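PDB 5DS0: peptidase M42 from Thaumarchaeota archaeon SCGC AB-539-E09, which probably works as a metal-dependent aminopeptidase that trims residues from the N-termini of peptides, assembled as a twelve-subunit TET particle with cobalt ions bound. Local coordinates for residues 138-143 with 151-156; 166-171 with 328-333; 198-203 with 342-347; 233-238 with 303-308; 278-283 with 288-293. All blocks are in the same frame, centred on the assembly; numbering follows the deposited sequence.

Contact 1: 138-143 with 151-156; sequences IDIGAT and SGVKVG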
# COMPACT_ATOMS: atom_id res chain seq x y z
N ILE C 138 3.90 -19.03 28.35
CA ILE C 138 3.84 -20.42 28.70
C ILE C 138 2.76 -20.59 29.74
O ILE C 138 2.73 -19.89 30.76
CB ILE C 138 5.20 -20.89 29.21
CG1 ILE C 138 6.17 -20.95 28.03
CG2 ILE C 138 5.12 -22.26 29.86
CD1 ILE C 138 7.60 -20.78 28.43
N ASP C 139 1.88 -21.54 29.46
CA ASP C 139 0.78 -21.89 30.33
C ASP C 139 1.19 -23.12 31.08
O ASP C 139 1.46 -24.15 30.47
CB ASP C 139 -0.45 -22.18 29.48
CG ASP C 139 -1.68 -22.45 30.31
OD1 ASP C 139 -1.58 -22.59 31.55
OD2 ASP C 139 -2.78 -22.52 29.72
N ILE C 140 1.21 -23.03 32.40
CA ILE C 140 1.58 -24.17 33.24
C ILE C 140 0.39 -24.69 34.06
O ILE C 140 0.58 -25.45 35.01
CB ILE C 140 2.76 -23.84 34.18
CG1 ILE C 140 2.40 -22.66 35.10
CG2 ILE C 140 3.99 -23.51 33.37
CD1 ILE C 140 3.33 -22.50 36.28
N GLY C 141 -0.81 -24.30 33.66
CA GLY C 141 -2.03 -24.79 34.29
C GLY C 141 -2.37 -24.04 35.56
O GLY C 141 -3.21 -24.49 36.35
N ALA C 142 -1.74 -22.89 35.74
CA ALA C 142 -1.97 -22.09 36.94
C ALA C 142 -3.13 -21.15 36.70
O ALA C 142 -3.44 -20.81 35.56
CB ALA C 142 -0.72 -21.32 37.30
N THR C 143 -3.78 -20.74 37.78
CA THR C 143 -4.95 -19.84 37.71
C THR C 143 -4.71 -18.49 38.40
O THR C 143 -5.61 -17.68 38.48
CB THR C 143 -6.20 -20.51 38.32
OG1 THR C 143 -5.92 -20.91 39.66
CG2 THR C 143 -6.61 -21.74 37.53
N SER C 151 4.56 -23.57 42.34
CA SER C 151 5.29 -24.54 41.54
C SER C 151 6.81 -24.36 41.60
O SER C 151 7.55 -25.27 41.24
CB SER C 151 4.85 -24.40 40.09
OG SER C 151 5.43 -23.22 39.57
N GLY C 152 7.26 -23.18 42.03
CA GLY C 152 8.68 -22.92 42.24
C GLY C 152 9.33 -22.00 41.22
O GLY C 152 10.53 -21.71 41.30
N VAL C 153 8.54 -21.51 40.28
CA VAL C 153 9.04 -20.73 39.17
C VAL C 153 9.58 -19.38 39.60
O VAL C 153 8.97 -18.66 40.38
CB VAL C 153 7.93 -20.51 38.11
CG1 VAL C 153 8.49 -19.84 36.85
CG2 VAL C 153 7.27 -21.82 37.73
N LYS C 154 10.74 -19.04 39.07
CA LYS C 154 11.37 -17.75 39.32
C LYS C 154 11.89 -17.18 38.01
O LYS C 154 12.24 -17.93 37.09
CB LYS C 154 12.53 -17.89 40.33
CG LYS C 154 12.16 -18.10 41.86
CD LYS C 154 12.05 -16.82 42.69
CE LYS C 154 11.51 -17.13 44.10
NZ LYS C 154 11.55 -15.93 45.00
N VAL C 155 11.93 -15.86 37.92
CA VAL C 155 12.56 -15.20 36.77
C VAL C 155 14.00 -15.71 36.68
O VAL C 155 14.68 -15.87 37.69
CB VAL C 155 12.49 -13.66 36.87
CG1 VAL C 155 13.48 -12.99 35.93
CG2 VAL C 155 11.09 -13.19 36.55
N GLY C 156 14.45 -15.99 35.46
CA GLY C 156 15.76 -16.58 35.24
C GLY C 156 15.81 -18.10 35.19
O GLY C 156 16.86 -18.65 34.91
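Ile140 reaches across with its terminal methyl alone, CD1, which touches both Ser151 and Val153. Ile140 CD1 comes within 4.0 Å of Ser151 OG and 4.3 Å of Val153 CG2, so one methyl makes the whole contact. CG1 of Ile140 sits between the backbone N and the carbonyl carbon (chi1 59°), and the extended second torsion carries CD1 outward toward the 151-156 loop. The Ser151 hydroxyl offers Ile140 only van der Waals contact; its polar partner is Ala148 O, in the last turn of helix 145-150. Gly152, with positive phi, is the first residue past that helix, and Val153 after it points its side chain at Ile140.

Beside the contact, Asp139 closes an Asx turn: Gly141 N donates to Asp139 OD1 at 2.8 Å, meeting the oxygen on its anti side but 33° out of the carboxylate plane. The turn lies where strand 137-139 ends. The same carboxylate forms a salt bridge to Arg322 of the second subunit and a hydrogen bond to His323 of that subunit, while Ile140 O takes a hydrogen bond from its Gln169. The turn thus lies at a subunit interface, consistent with the dimerization role of the small beta-barrel domain in M42 peptidases.

Ile140 and Val153 both rest on Leu83 of strand 82-88, and Ile140 and Ser151 share Val110 of strand 108-115, so the loop between helix 145-150 and strand 158-161 packs on the residue just after strand 137-139, beside these two barrel strands.

Contact 2: 166-171 with 328-333; sequences SVIQNG and VGLLSL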
# COMPACT_ATOMS: atom_id res chain seq x y z
N SER C 166 12.99 -41.49 20.13
CA SER C 166 12.69 -42.81 19.61
C SER C 166 13.39 -43.02 18.30
O SER C 166 14.02 -42.11 17.77
CB SER C 166 11.19 -42.99 19.46
OG SER C 166 10.72 -42.32 18.31
N VAL C 167 13.29 -44.24 17.79
CA VAL C 167 13.82 -44.57 16.48
C VAL C 167 12.68 -45.04 15.60
O VAL C 167 11.82 -45.80 16.03
CB VAL C 167 14.87 -45.68 16.56
CG1 VAL C 167 15.42 -45.99 15.17
CG2 VAL C 167 16.00 -45.27 17.48
N ILE C 168 12.67 -44.58 14.35
CA ILE C 168 11.62 -44.95 13.39
C ILE C 168 12.24 -45.52 12.11
O ILE C 168 13.45 -45.71 12.02
CB ILE C 168 10.71 -43.74 13.08
CG1 ILE C 168 11.52 -42.56 12.56
CG2 ILE C 168 9.94 -43.35 14.33
CD1 ILE C 168 10.67 -41.45 11.99
N GLN C 169 11.39 -45.81 11.13
CA GLN C 169 11.84 -46.35 9.84
C GLN C 169 12.67 -47.60 10.01
O GLN C 169 13.81 -47.67 9.56
CB GLN C 169 12.61 -45.29 9.06
CG GLN C 169 11.75 -44.17 8.53
CD GLN C 169 10.87 -44.62 7.38
OE1 GLN C 169 11.15 -45.62 6.73
NE2 GLN C 169 9.84 -43.86 7.10
N ASN C 170 12.10 -48.59 10.70
CA ASN C 170 12.76 -49.87 10.89
C ASN C 170 14.17 -49.69 11.41
O ASN C 170 15.10 -50.26 10.87
CB ASN C 170 12.81 -50.64 9.57
CG ASN C 170 11.46 -50.70 8.89
OD1 ASN C 170 11.15 -49.88 8.01
ND2 ASN C 170 10.62 -51.63 9.34
N GLY C 171 14.32 -48.90 12.46
CA GLY C 171 15.61 -48.76 13.13
C GLY C 171 16.63 -47.87 12.45
O GLY C 171 17.74 -47.76 12.94
N VAL C 328 11.39 -31.24 17.46
CA VAL C 328 11.67 -32.59 17.04
C VAL C 328 12.31 -32.60 15.67
O VAL C 328 11.87 -31.94 14.74
CB VAL C 328 10.39 -33.47 17.12
CG1 VAL C 328 9.23 -32.86 16.36
CG2 VAL C 328 10.66 -34.88 16.62
N GLY C 329 13.39 -33.37 15.56
CA GLY C 329 14.16 -33.46 14.33
C GLY C 329 14.40 -34.90 13.99
O GLY C 329 14.09 -35.77 14.78
N LEU C 330 14.98 -35.15 12.81
CA LEU C 330 15.29 -36.52 12.38
C LEU C 330 16.70 -36.58 11.85
O LEU C 330 17.14 -35.67 11.16
CB LEU C 330 14.35 -36.95 11.27
CG LEU C 330 12.87 -36.87 11.61
CD1 LEU C 330 12.04 -37.01 10.35
CD2 LEU C 330 12.50 -37.96 12.60
N LEU C 331 17.41 -37.66 12.14
CA LEU C 331 18.69 -37.92 11.48
C LEU C 331 18.90 -39.41 11.24
O LEU C 331 18.22 -40.23 11.84
CB LEU C 331 19.86 -37.30 12.26
CG LEU C 331 20.13 -37.70 13.70
CD1 LEU C 331 20.71 -39.10 13.81
CD2 LEU C 331 21.10 -36.73 14.32
N SER C 332 19.85 -39.73 10.36
CA SER C 332 20.16 -41.11 9.98
C SER C 332 21.24 -41.73 10.88
O SER C 332 22.31 -41.16 11.03
CB SER C 332 20.62 -41.15 8.53
OG SER C 332 21.28 -42.37 8.23
N LEU C 333 20.95 -42.89 11.45
CA LEU C 333 21.94 -43.60 12.27
C LEU C 333 23.11 -44.09 11.44
O LEU C 333 24.22 -44.22 11.95
CB LEU C 333 21.31 -44.77 12.99
CG LEU C 333 20.28 -44.34 14.02
CD1 LEU C 333 19.64 -45.58 14.63
CD2 LEU C 333 20.89 -43.47 15.11
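Ile168 and Leu330 meet through their end methyls, CD1 of the first lying 4.0 Å from CD2 of the second, with the two side chains crossing at about a right angle. The neighbouring Val167 makes the other apolar touch, its CG1 standing 4.3 Å from Leu333 CD1. That same leucine methyl also lies against the carbonyl oxygen of Gly171, so Leu333 CD1 touches both the valine branch and the peptide oxygen and forms the bulk of this end of the contact. In Leu333 the CG carbon is anti to the carbonyl carbon (chi1 -66°), and chi2 is extended, which sends CD1 out from the first turn of the helix to the 166-171 segment.

Strands 166-168 and 329-332 do not pair with each other. Strand 173-176 runs between them, antiparallel to both, in the large mixed sheet: 166-168 and 173-176 form a beta hairpin whose turn includes Gln169, Asn170 and Gly171, all three with positive phi. The contact therefore spans the middle strand, and Val173 from that strand touches both Ile168 and Leu330.

Further out, Ser332 occupies the N-cap of helix 333-349, its OG accepting from the backbone N of Asp335, and this fixes the start of the helix from which Leu333 projects. Leu333 is also tied by a backbone hydrogen bond to Arg172, just past the hairpin turn. Ile168 also packs on Ile140 of the second subunit, and Leu330 packs on Asp139 of that subunit.

Contact 3: 198-203 with 342-347; sequences QGIEHP and LVIELI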
# COMPACT_ATOMS: atom_id res chain seq x y z
N GLN C 198 39.42 -50.84 20.84
CA GLN C 198 40.09 -51.63 19.81
C GLN C 198 41.59 -51.35 19.71
O GLN C 198 42.23 -51.71 18.72
CB GLN C 198 39.43 -51.38 18.47
CG GLN C 198 37.93 -51.60 18.47
CD GLN C 198 37.28 -51.11 17.19
OE1 GLN C 198 37.92 -51.02 16.14
NE2 GLN C 198 35.99 -50.77 17.28
N GLY C 199 42.14 -50.67 20.71
CA GLY C 199 43.56 -50.30 20.74
C GLY C 199 44.09 -49.64 19.48
O GLY C 199 45.21 -49.93 19.06
N ILE C 200 43.31 -48.74 18.89
CA ILE C 200 43.73 -48.05 17.67
C ILE C 200 44.73 -46.95 18.02
O ILE C 200 44.44 -46.06 18.81
CB ILE C 200 42.52 -47.46 16.91
CG1 ILE C 200 41.57 -48.59 16.49
CG2 ILE C 200 42.99 -46.70 15.68
CD1 ILE C 200 40.21 -48.13 16.02
N GLU C 201 45.91 -47.02 17.41
CA GLU C 201 46.97 -46.07 17.73
C GLU C 201 46.80 -44.81 16.90
O GLU C 201 46.32 -44.87 15.78
CB GLU C 201 48.34 -46.69 17.48
CG GLU C 201 48.72 -47.71 18.53
CD GLU C 201 49.89 -48.57 18.12
OE1 GLU C 201 50.06 -49.65 18.73
OE2 GLU C 201 50.64 -48.18 17.19
N HIS C 202 47.19 -43.68 17.48
CA HIS C 202 47.09 -42.39 16.81
C HIS C 202 48.27 -41.50 17.18
O HIS C 202 48.53 -41.26 18.35
CB HIS C 202 45.77 -41.70 17.16
CG HIS C 202 45.47 -41.65 18.62
ND1 HIS C 202 45.91 -40.63 19.43
CD2 HIS C 202 44.78 -42.50 19.42
CE1 HIS C 202 45.51 -40.85 20.67
NE2 HIS C 202 44.82 -41.98 20.69
N PRO C 203 48.96 -40.96 16.17
CA PRO C 203 50.22 -40.22 16.36
C PRO C 203 50.00 -38.78 16.87
O PRO C 203 50.52 -37.82 16.29
CB PRO C 203 50.82 -40.20 14.96
CG PRO C 203 49.63 -40.16 14.07
CD PRO C 203 48.57 -40.99 14.75
N LEU C 342 34.68 -41.99 9.92
CA LEU C 342 35.50 -40.99 9.26
C LEU C 342 36.46 -40.29 10.23
O LEU C 342 37.64 -40.13 9.90
CB LEU C 342 34.61 -39.95 8.58
CG LEU C 342 35.35 -38.80 7.89
CD1 LEU C 342 36.28 -39.31 6.81
CD2 LEU C 342 34.35 -37.80 7.32
N VAL C 343 35.95 -39.88 11.39
CA VAL C 343 36.78 -39.14 12.36
C VAL C 343 37.94 -40.02 12.84
O VAL C 343 39.06 -39.54 12.97
CB VAL C 343 36.02 -38.51 13.59
CG1 VAL C 343 35.27 -37.24 13.20
CG2 VAL C 343 35.05 -39.47 14.25
N ILE C 344 37.68 -41.31 13.03
CA ILE C 344 38.73 -42.24 13.42
C ILE C 344 39.83 -42.31 12.35
O ILE C 344 41.01 -42.17 12.67
CB ILE C 344 38.15 -43.63 13.71
CG1 ILE C 344 37.38 -43.59 15.04
CG2 ILE C 344 39.24 -44.68 13.78
CD1 ILE C 344 36.53 -44.81 15.33
N GLU C 345 39.44 -42.49 11.09
CA GLU C 345 40.41 -42.55 10.01
C GLU C 345 41.25 -41.28 9.95
O GLU C 345 42.43 -41.33 9.65
CB GLU C 345 39.73 -42.76 8.66
CG GLU C 345 38.98 -44.07 8.51
CD GLU C 345 39.78 -45.27 8.97
OE1 GLU C 345 40.85 -45.56 8.39
OE2 GLU C 345 39.31 -45.95 9.90
N LEU C 346 40.63 -40.14 10.18
CA LEU C 346 41.34 -38.87 10.15
C LEU C 346 42.37 -38.83 11.25
O LEU C 346 43.54 -38.55 11.01
CB LEU C 346 40.39 -37.69 10.31
CG LEU C 346 39.39 -37.50 9.18
CD1 LEU C 346 38.39 -36.44 9.59
CD2 LEU C 346 40.07 -37.10 7.89
N ILE C 347 41.94 -39.14 12.46
CA ILE C 347 42.82 -39.11 13.62
C ILE C 347 44.01 -40.06 13.46
O ILE C 347 45.12 -39.72 13.85
CB ILE C 347 42.02 -39.43 14.90
CG1 ILE C 347 41.09 -38.27 15.22
CG2 ILE C 347 42.93 -39.68 16.09
CD1 ILE C 347 39.97 -38.64 16.15
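A Schellman motif ends helix 179-197, with Gly199 at C-prime: Ile200 N returns to Met195 O, and Gly199 N to Lys196 O. The chain leaving this cap runs along helix 333-349, where Ile200 meets Ile344 and His202 meets Ile347. Ile200 CD1 stands 4.2 Å from Ile344 CG2, methyl against methyl. Two residues on, His202 CB approaches Ile347 CG2 at 3.6 Å; the two side chains lie side by side and point the same way. With CG between its backbone N and carbonyl carbon (chi1 50°), His202 carries its imidazole away from the helix, so that its CB rather than its ring tip does most of the touching. Pro203 follows with CD at 3.8 Å from Ile347 O.

The polar atoms here are served by the next residue: Asn204 O accepts from His202 ND1, and Asn204 ND2 donates to Ile347 O. Met195 of helix 179-197 touches both Ile200 and Ile347, linking that helix to helix 333-349. Between the segments themselves, then, the loop is held by apolar and van der Waals packing, and a hydrogen bond from loop to helix comes from just beyond, from Asn204 ND2 to Ile347 O.

Contact 4: 233-238 with 303-308; sequences ALVLEV and GRIHMN. With CO (cobalt (II) ion), chain T.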
# COMPACT_ATOMS: atom_id res chain seq x y z
N ALA C 233 41.72 -28.70 14.22
CA ALA C 233 40.41 -28.89 14.81
C ALA C 233 39.40 -29.53 13.88
O ALA C 233 39.27 -29.14 12.72
CB ALA C 233 39.89 -27.55 15.30
N LEU C 234 38.65 -30.50 14.41
CA LEU C 234 37.53 -31.10 13.70
C LEU C 234 36.27 -30.78 14.47
O LEU C 234 36.04 -31.31 15.54
CB LEU C 234 37.68 -32.61 13.63
CG LEU C 234 38.97 -33.16 13.07
CD1 LEU C 234 38.94 -34.68 13.12
CD2 LEU C 234 39.20 -32.68 11.64
N VAL C 235 35.45 -29.88 13.94
CA VAL C 235 34.22 -29.53 14.60
C VAL C 235 33.10 -30.36 14.03
O VAL C 235 32.95 -30.47 12.81
CB VAL C 235 33.92 -28.04 14.43
CG1 VAL C 235 32.53 -27.73 14.93
CG2 VAL C 235 34.95 -27.24 15.19
N LEU C 236 32.32 -30.96 14.92
CA LEU C 236 31.20 -31.81 14.52
C LEU C 236 29.92 -31.07 14.79
O LEU C 236 29.70 -30.58 15.88
CB LEU C 236 31.22 -33.09 15.32
CG LEU C 236 32.49 -33.87 15.03
CD1 LEU C 236 32.92 -34.79 16.16
CD2 LEU C 236 32.30 -34.65 13.76
N GLU C 237 29.09 -30.97 13.77
CA GLU C 237 27.85 -30.20 13.84
C GLU C 237 26.78 -30.95 13.07
O GLU C 237 27.03 -32.02 12.52
CB GLU C 237 28.04 -28.80 13.24
CG GLU C 237 28.15 -27.65 14.23
CD GLU C 237 26.91 -27.34 15.08
OE1 GLU C 237 25.85 -27.96 14.95
OE2 GLU C 237 27.01 -26.40 15.89
N VAL C 238 25.59 -30.37 13.05
CA VAL C 238 24.54 -30.83 12.19
C VAL C 238 24.53 -29.95 10.94
O VAL C 238 25.06 -28.86 10.95
CB VAL C 238 23.17 -30.77 12.89
CG1 VAL C 238 23.13 -31.75 14.03
CG2 VAL C 238 22.87 -29.37 13.37
N GLY C 303 34.21 -21.22 14.12
CA GLY C 303 34.33 -19.78 13.97
C GLY C 303 35.24 -19.14 14.99
O GLY C 303 35.91 -18.16 14.67
N ARG C 304 35.26 -19.70 16.20
CA ARG C 304 36.15 -19.22 17.28
C ARG C 304 37.44 -20.01 17.40
O ARG C 304 38.50 -19.45 17.64
CB ARG C 304 35.43 -19.26 18.63
CG ARG C 304 34.38 -18.19 18.81
CD ARG C 304 34.90 -16.77 18.66
NE ARG C 304 33.97 -15.88 19.34
CZ ARG C 304 32.83 -15.42 18.82
NH1 ARG C 304 32.46 -15.73 17.58
NH2 ARG C 304 32.04 -14.62 19.57
N ILE C 305 37.34 -21.33 17.26
CA ILE C 305 38.49 -22.21 17.40
C ILE C 305 39.61 -21.87 16.42
O ILE C 305 40.78 -21.83 16.82
CB ILE C 305 38.07 -23.68 17.22
CG1 ILE C 305 37.29 -24.15 18.45
CG2 ILE C 305 39.28 -24.58 17.02
CD1 ILE C 305 36.47 -25.40 18.23
N HIS C 306 39.25 -21.64 15.15
CA HIS C 306 40.27 -21.43 14.11
C HIS C 306 40.98 -20.09 14.25
O HIS C 306 41.97 -19.86 13.58
CB HIS C 306 39.69 -21.64 12.70
CG HIS C 306 39.10 -20.42 12.06
ND1 HIS C 306 37.87 -19.90 12.41
CD2 HIS C 306 39.53 -19.66 11.02
CE1 HIS C 306 37.59 -18.86 11.64
NE2 HIS C 306 38.58 -18.69 10.79
N MSE C 307 40.47 -19.25 15.14
CA MSE C 307 41.01 -17.93 15.39
C MSE C 307 41.80 -17.87 16.68
O MSE C 307 42.26 -16.80 17.09
CB MSE C 307 39.82 -16.97 15.57
CG MSE C 307 40.12 -15.64 14.91
SE MSE C 307 38.94 -15.59 13.36
CE MSE C 307 37.41 -14.73 14.29
N ASN C 308 41.97 -19.02 17.32
CA ASN C 308 42.70 -19.10 18.57
C ASN C 308 44.19 -18.81 18.38
O ASN C 308 44.83 -19.40 17.51
CB ASN C 308 42.52 -20.48 19.19
CG ASN C 308 43.23 -20.61 20.52
OD1 ASN C 308 44.24 -21.30 20.61
ND2 ASN C 308 42.72 -19.94 21.53
CO CO T . 24.88 -26.25 16.44
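Ile305 lies over two residues on one face of a strand, Ala233 and Val235, and joins the short helix 302-305 to the parallel core of the alpha/beta catalytic domain. Strand 232-240 runs between strands 60-66 and 314-322, parallel to both. The isoleucine divides its branches between the two partners. CG2 of Ile305, anti to the backbone N and beside the carbonyl carbon, comes 3.5 Å from Ala233 CB; CD1, at the end of the other branch, reaches 3.9 Å from Val235 CG2. The small alanine methyl thus receives the short branch, and the valine the long one, with the Val235 and Ile305 side chains crossing obliquely. Leu62 and Ala64 of strand 60-66 touch Ile305 as well, so it spans two adjacent strands. Beyond the helix a type I turn from Ile305 to Asn308 takes the chain on, and Met307, present as selenomethionine, packs against Gln222 of the fourth subunit.

Two residues beyond Val235 on the same strand, Glu237 brings this face to the metal centre. His66, Asp180 and Glu214 belong to the same cobalt site, and Asp180 belongs to the second cobalt site too. The Glu237 carboxylate is bidentate, with OE2 at 2.2 Å and OE1 at 2.5 Å from the cobalt ion, and OE1 additionally accepts from Val238 N at 3.1 Å through its anti lone pair.

Contact 5: 278-283 with 288-293; sequences FVINVA and IPLQLS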
# COMPACT_ATOMS: atom_id res chain seq x y z
N PHE C 278 42.45 -33.03 2.50
CA PHE C 278 42.84 -34.18 3.28
C PHE C 278 41.64 -35.02 3.69
O PHE C 278 41.62 -36.23 3.49
CB PHE C 278 43.60 -33.69 4.52
CG PHE C 278 43.94 -34.77 5.52
CD1 PHE C 278 45.02 -35.62 5.32
CD2 PHE C 278 43.18 -34.91 6.68
CE1 PHE C 278 45.33 -36.60 6.25
CE2 PHE C 278 43.49 -35.89 7.62
CZ PHE C 278 44.57 -36.73 7.40
N VAL C 279 40.62 -34.37 4.22
CA VAL C 279 39.41 -35.07 4.63
C VAL C 279 38.70 -35.73 3.43
O VAL C 279 38.28 -36.88 3.51
CB VAL C 279 38.43 -34.12 5.35
CG1 VAL C 279 37.13 -34.84 5.69
CG2 VAL C 279 39.07 -33.57 6.61
N ILE C 280 38.59 -35.01 2.33
CA ILE C 280 37.96 -35.55 1.14
C ILE C 280 38.66 -36.83 0.69
O ILE C 280 37.99 -37.81 0.33
CB ILE C 280 37.93 -34.52 -0.02
CG1 ILE C 280 36.90 -33.43 0.29
CG2 ILE C 280 37.56 -35.18 -1.34
CD1 ILE C 280 37.04 -32.18 -0.55
N ASN C 281 40.00 -36.84 0.74
CA ASN C 281 40.78 -38.00 0.30
C ASN C 281 40.72 -39.15 1.28
O ASN C 281 40.55 -40.30 0.87
CB ASN C 281 42.23 -37.63 0.05
CG ASN C 281 42.38 -36.64 -1.10
OD1 ASN C 281 41.50 -36.50 -1.96
ND2 ASN C 281 43.49 -35.92 -1.10
N VAL C 282 40.82 -38.85 2.56
CA VAL C 282 40.71 -39.88 3.56
C VAL C 282 39.37 -40.60 3.42
O VAL C 282 39.31 -41.83 3.50
CB VAL C 282 40.87 -39.32 4.98
CG1 VAL C 282 40.47 -40.35 6.04
CG2 VAL C 282 42.32 -38.89 5.20
N ALA C 283 38.31 -39.84 3.19
CA ALA C 283 36.97 -40.40 3.05
C ALA C 283 36.86 -41.26 1.80
O ALA C 283 36.28 -42.35 1.85
CB ALA C 283 35.93 -39.29 3.02
N ILE C 288 34.01 -43.96 2.52
CA ILE C 288 32.95 -43.38 3.32
C ILE C 288 32.29 -42.28 2.51
O ILE C 288 32.96 -41.32 2.12
CB ILE C 288 33.51 -42.80 4.62
CG1 ILE C 288 34.06 -43.94 5.48
CG2 ILE C 288 32.45 -42.05 5.38
CD1 ILE C 288 34.96 -43.50 6.62
N PRO C 289 30.98 -42.40 2.25
CA PRO C 289 30.30 -41.36 1.47
C PRO C 289 30.37 -40.01 2.18
O PRO C 289 30.25 -39.95 3.42
CB PRO C 289 28.86 -41.86 1.40
CG PRO C 289 28.69 -42.72 2.61
CD PRO C 289 30.03 -43.36 2.83
N LEU C 290 30.59 -38.94 1.43
CA LEU C 290 30.83 -37.63 2.01
C LEU C 290 30.19 -36.55 1.14
O LEU C 290 30.49 -36.46 -0.04
CB LEU C 290 32.33 -37.41 2.11
CG LEU C 290 32.75 -36.13 2.81
CD1 LEU C 290 32.43 -36.18 4.29
CD2 LEU C 290 34.24 -35.88 2.60
N GLN C 291 29.32 -35.74 1.72
CA GLN C 291 28.59 -34.73 0.94
C GLN C 291 29.20 -33.34 1.11
O GLN C 291 29.29 -32.84 2.21
CB GLN C 291 27.12 -34.67 1.36
CG GLN C 291 26.41 -36.01 1.39
CD GLN C 291 24.94 -35.88 1.71
OE1 GLN C 291 24.17 -35.35 0.91
NE2 GLN C 291 24.54 -36.32 2.90
N LEU C 292 29.62 -32.72 0.01
CA LEU C 292 30.13 -31.36 0.09
C LEU C 292 28.99 -30.42 0.39
O LEU C 292 27.96 -30.47 -0.27
CB LEU C 292 30.82 -30.97 -1.20
CG LEU C 292 32.10 -31.74 -1.52
CD1 LEU C 292 32.76 -31.14 -2.75
CD2 LEU C 292 33.07 -31.74 -0.35
N SER C 293 29.18 -29.59 1.40
CA SER C 293 28.12 -28.73 1.93
C SER C 293 28.59 -27.29 2.09
O SER C 293 29.78 -27.01 2.14
CB SER C 293 27.68 -29.27 3.29
OG SER C 293 26.95 -28.30 4.01
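The joint between helix 273-285 and strand 291-295 is built round Ala283 and Ile288, near the C-terminal end of the helix, where the chain turns and crosses back over its side at a slant. Ile288 N donates to Ala283 O at 2.9 Å, with an N-H...O angle of 160° and the donor tilted 22° from the carbonyl plane. The bond closes a short connection and brings the returning chain against the helix it has just left.

Leu290 then does most of the packing. Its CG is anti to the backbone N (chi1 -175°), which directs the side chain at the helix, and CD2 settles among Val279, Ile280 and, one turn on, Ala283: Leu290 CD2 lies 3.8 Å from Ala283 CB, 4.0 Å from Ile280 CA, and 4.4 Å from Val279 CG1. The small Ala283 methyl probably helps Leu290 come close enough to touch the backbone of Ile280. Further along the strand, Leu292 CD2 meets Ile280 CD1 at 4.0 Å, the two side chains crossing at about a right angle. The contact thus runs from a backbone bond at the joint to methyl packing at its far end, where Leu292 also touches Val155 of the fourth subunit.

Leu262 of strand 261-263 receives Val279, Ile280 and Leu290 together, tying helix and returning strand to the sheet. Gln291 and Ser293, between and beyond the packing leucines, make backbone hydrogen bonds to that strand. Strand 261-263, helix 273-285 and strand 291-295, with the two strands adjacent and parallel, form a beta-alpha-beta crossover.

Contacts 2 to 5 belong to the alpha/beta domain, while contact 1 lies in the beta barrel domain, its centre about 38 Å from that of contact 4. Contacts 1 and 4 are buried, contacts 3 and 5 partly so, and contact 2 is at the surface of the chain, meeting the second subunit as contact 1 does. Helix 333-349 links contacts 2 to 5: it starts at contact 2, takes part in contact 3, and packs its Val343 and Leu346 on Leu236 and Leu234 of contact 4 and Leu346 on Phe278 of contact 5. All five rest on apolar side chains, but only contact 5 adds a hydrogen bond between its segments, and only contact 4 holds a metal ligand.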